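Local atomic coordinates of glucuronoarabinoxylan endo-1,4-beta-xylanase (Clostridium papyrosolvens, PDB entry 4FMV), a protein that probably cleaves internal beta-1,4 linkages in plant cell-wall polysaccharides such as glucuronoarabinoxylan, this chain being its glycoside hydrolase family 30 catalytic part. Residues Q119-Y124 with Y136-Q141. Sequence-based numbering, arbitrary orientation.
Sequences QYLNAY and YAISVQ
Ile-138 pushes its CD1 methyl into the helix face formed by Leu-121 and Tyr-124, and that one atom meets both residues. On one branch of the leucine, CD2 meets Ile-138 CD1 at 3.9 Å, while the Leu-121 carbonyl O lies closer still, 3.6 Å from the same methyl. Tyr-124 adds its CB, 4.2 Å from Ile-138 CD1. The isoleucine reaches this far because CG1 is anti to the backbone N (chi1 -166°) and the chain stays extended through CD1 (chi2 161°). Leu-121 divides its two methyls: CD2 goes to the isoleucine, and CD1 runs further along the strand, 4.2 Å from Ser-139 O and at the margin of contact with Val-140 CA. No hydrogen bond crosses between the segments, so packing alone joins them directly here.

This is helix-on-barrel packing in the (beta/alpha)8 fold of the catalytic domain. Helix 114-130 leads into strand 137-139 and folds back against it, the two short axes 9.8 Å apart at closest approach and running 143° from parallel. Ile-138 faces outward to the helix layer, whereas the Ser-139 CB points away from the helix and its OG hydrogen-bonds Glu-177 of strand 172-178.

Further out, backbone hydrogen bonds hold the strand between its parallel neighbours, Ser-139 pairing with Ala-85 and Ile-138 with Arg-172 and Met-174. Val-140 turns its side chain to helix 155-164, touching Met-158, Phe-161 and Met-162, while its carbonyl O accepts a hydrogen bond from Tyr-117 OH, a polar tie back to helix 114-130. Trp-66 and the Tyr-124 ring make a T-shaped (edge-to-face) pair.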
ATOM      1  N   GLN A 119     -16.268  19.459  -2.042  1.00 11.54           N
ATOM      2  CA  GLN A 119     -16.832  19.489  -3.411  1.00 14.99           C
ATOM      3  C   GLN A 119     -15.771  19.208  -4.466  1.00 13.46           C
ATOM      4  O   GLN A 119     -16.016  18.543  -5.470  1.00 15.35           O
ATOM      5  CB  GLN A 119     -17.477  20.845  -3.709  1.00 15.32           C
ATOM      6  CG  GLN A 119     -18.687  21.100  -2.859  1.00 18.73           C
ATOM      7  CD  GLN A 119     -19.224  22.496  -3.016  1.00 24.89           C
ATOM      8  OE1 GLN A 119     -18.511  23.412  -3.425  1.00 25.27           O
ATOM      9  NE2 GLN A 119     -20.497  22.672  -2.687  1.00 29.12           N
ATOM     10  N   TYR A 120     -14.587  19.751  -4.231  1.00 11.97           N
ATOM     11  CA  TYR A 120     -13.430  19.486  -5.078  1.00  9.60           C
ATOM     12  C   TYR A 120     -13.110  17.999  -5.096  1.00  8.42           C
ATOM     13  O   TYR A 120     -12.987  17.382  -6.161  1.00  5.94           O
ATOM     14  CB  TYR A 120     -12.257  20.282  -4.532  1.00  6.94           C
ATOM     15  CG  TYR A 120     -10.896  20.021  -5.146  1.00  9.42           C
ATOM     16  CD1 TYR A 120     -10.578  20.496  -6.413  1.00 10.84           C
ATOM     17  CD2 TYR A 120      -9.907  19.357  -4.426  1.00 10.80           C
ATOM     18  CE1 TYR A 120      -9.315  20.293  -6.957  1.00 12.22           C
ATOM     19  CE2 TYR A 120      -8.640  19.145  -4.967  1.00  9.49           C
ATOM     20  CZ  TYR A 120      -8.352  19.617  -6.223  1.00 10.01           C
ATOM     21  OH  TYR A 120      -7.099  19.433  -6.758  1.00  8.60           O
ATOM     22  N   LEU A 121     -12.960  17.409  -3.914  1.00  7.50           N
ATOM     23  CA  LEU A 121     -12.735  15.972  -3.834  1.00  8.49           C
ATOM     24  C   LEU A 121     -13.860  15.205  -4.539  1.00 12.36           C
ATOM     25  O   LEU A 121     -13.609  14.232  -5.262  1.00 13.55           O
ATOM     26  CB  LEU A 121     -12.607  15.528  -2.368  1.00 11.33           C
ATOM     27  CG  LEU A 121     -11.338  16.049  -1.677  1.00  8.86           C
ATOM     28  CD1 LEU A 121     -11.223  15.470  -0.280  1.00  8.72           C
ATOM     29  CD2 LEU A 121     -10.099  15.689  -2.513  1.00  9.55           C
ATOM     30  N   ASN A 122     -15.103  15.625  -4.323  1.00 11.53           N
ATOM     31  CA  ASN A 122     -16.219  14.976  -5.004  1.00 12.65           C
ATOM     32  C   ASN A 122     -16.128  15.123  -6.522  1.00 11.49           C
ATOM     33  O   ASN A 122     -16.572  14.263  -7.259  1.00  8.15           O
ATOM     34  CB  ASN A 122     -17.561  15.520  -4.505  1.00 15.29           C
ATOM     35  CG  ASN A 122     -18.106  14.732  -3.339  1.00 13.31           C
ATOM     36  OD1 ASN A 122     -17.767  13.563  -3.160  1.00 14.87           O
ATOM     37  ND2 ASN A 122     -18.962  15.361  -2.541  1.00 10.12           N
ATOM     38  N   ALA A 123     -15.560  16.222  -6.995  1.00 12.80           N
ATOM     39  CA  ALA A 123     -15.493  16.424  -8.439  1.00 13.32           C
ATOM     40  C   ALA A 123     -14.476  15.471  -9.086  1.00 10.38           C
ATOM     41  O   ALA A 123     -14.646  15.037 -10.232  1.00 11.03           O
ATOM     42  CB  ALA A 123     -15.185  17.906  -8.776  1.00  6.20           C
ATOM     43  N   TYR A 124     -13.419  15.156  -8.346  1.00  6.81           N
ATOM     44  CA  TYR A 124     -12.430  14.176  -8.794  1.00  8.75           C
ATOM     45  C   TYR A 124     -13.049  12.791  -8.867  1.00  9.60           C
ATOM     46  O   TYR A 124     -12.916  12.090  -9.865  1.00 10.60           O
ATOM     47  CB  TYR A 124     -11.224  14.155  -7.859  1.00  7.81           C
ATOM     48  CG  TYR A 124      -9.987  13.542  -8.487  1.00  8.41           C
ATOM     49  CD1 TYR A 124      -9.181  14.288  -9.341  1.00 10.77           C
ATOM     50  CD2 TYR A 124      -9.625  12.226  -8.236  1.00  8.46           C
ATOM     51  CE1 TYR A 124      -8.037  13.746  -9.919  1.00 11.33           C
ATOM     52  CE2 TYR A 124      -8.488  11.662  -8.827  1.00  9.84           C
ATOM     53  CZ  TYR A 124      -7.689  12.435  -9.660  1.00 10.69           C
ATOM     54  OH  TYR A 124      -6.548  11.903 -10.258  1.00  7.49           O
ATOM     55  N   TYR A 136     -11.789   3.583  -5.608  1.00 11.23           N
ATOM     56  CA  TYR A 136     -12.000   2.797  -4.395  1.00 10.63           C
ATOM     57  C   TYR A 136     -12.097   3.695  -3.166  1.00  9.78           C
ATOM     58  O   TYR A 136     -12.942   3.483  -2.306  1.00  9.75           O
ATOM     59  CB  TYR A 136     -10.885   1.748  -4.203  1.00 12.70           C
ATOM     60  CG  TYR A 136     -11.216   0.733  -3.134  1.00 11.93           C
ATOM     61  CD1 TYR A 136     -11.921  -0.414  -3.447  1.00 10.91           C
ATOM     62  CD2 TYR A 136     -10.864   0.949  -1.805  1.00 10.49           C
ATOM     63  CE1 TYR A 136     -12.255  -1.342  -2.478  1.00 14.65           C
ATOM     64  CE2 TYR A 136     -11.195   0.033  -0.829  1.00 10.74           C
ATOM     65  CZ  TYR A 136     -11.884  -1.109  -1.175  1.00 13.83           C
ATOM     66  OH  TYR A 136     -12.215  -2.015  -0.216  1.00 15.48           O
ATOM     67  N   ALA A 137     -11.203   4.678  -3.074  1.00  9.15           N
ATOM     68  CA  ALA A 137     -11.173   5.595  -1.939  1.00  8.88           C
ATOM     69  C   ALA A 137     -10.472   6.888  -2.343  1.00 10.20           C
ATOM     70  O   ALA A 137      -9.717   6.919  -3.322  1.00  7.80           O
ATOM     71  CB  ALA A 137     -10.426   4.955  -0.741  1.00  7.41           C
ATOM     72  N   ILE A 138     -10.718   7.950  -1.583  1.00  8.65           N
ATOM     73  CA  ILE A 138     -10.043   9.213  -1.802  1.00  7.92           C
ATOM     74  C   ILE A 138      -9.565   9.768  -0.458  1.00  9.42           C
ATOM     75  O   ILE A 138     -10.291   9.676   0.533  1.00  7.29           O
ATOM     76  CB  ILE A 138     -10.962  10.216  -2.544  1.00 10.35           C
ATOM     77  CG1 ILE A 138     -10.140  11.411  -3.069  1.00  7.58           C
ATOM     78  CG2 ILE A 138     -12.154  10.646  -1.645  1.00  6.68           C
ATOM     79  CD1 ILE A 138     -10.866  12.199  -4.194  1.00 10.89           C
ATOM     80  N   SER A 139      -8.339  10.304  -0.443  1.00 10.29           N
ATOM     81  CA  SER A 139      -7.657  10.723   0.776  1.00 12.75           C
ATOM     82  C   SER A 139      -7.836  12.217   1.005  1.00 12.56           C
ATOM     83  O   SER A 139      -7.866  12.988   0.052  1.00 11.72           O
ATOM     84  CB  SER A 139      -6.160  10.354   0.710  1.00 13.93           C
ATOM     85  OG  SER A 139      -5.436  10.711   1.888  1.00 12.40           O
ATOM     86  N   VAL A 140      -7.980  12.611   2.271  1.00 10.58           N
ATOM     87  CA  VAL A 140      -8.141  14.014   2.636  1.00 10.16           C
ATOM     88  C   VAL A 140      -6.831  14.770   2.384  1.00  8.68           C
ATOM     89  O   VAL A 140      -6.831  15.857   1.812  1.00 12.27           O
ATOM     90  CB  VAL A 140      -8.574  14.184   4.132  1.00  6.48           C
ATOM     91  CG1 VAL A 140      -8.661  15.675   4.534  1.00  4.56           C
ATOM     92  CG2 VAL A 140      -9.899  13.461   4.401  1.00  8.55           C
ATOM     93  N   GLN A 141      -5.719  14.242   2.879  1.00  7.82           N
ATOM     94  CA  GLN A 141      -4.438  14.904   2.668  1.00  7.67           C
ATOM     95  C   GLN A 141      -3.261  13.921   2.702  1.00 11.82           C
ATOM     96  O   GLN A 141      -3.174  13.085   3.614  1.00 12.62           O
ATOM     97  CB  GLN A 141      -4.247  15.969   3.790  1.00  5.98           C
ATOM     98  CG  GLN A 141      -2.843  16.656   3.798  1.00  6.84           C
ATOM     99  CD  GLN A 141      -2.606  17.591   2.615  1.00  9.20           C
ATOM    100  OE1 GLN A 141      -3.445  18.441   2.319  1.00  5.63           O
ATOM    101  NE2 GLN A 141      -1.439  17.444   1.935  1.00  7.22           N
TER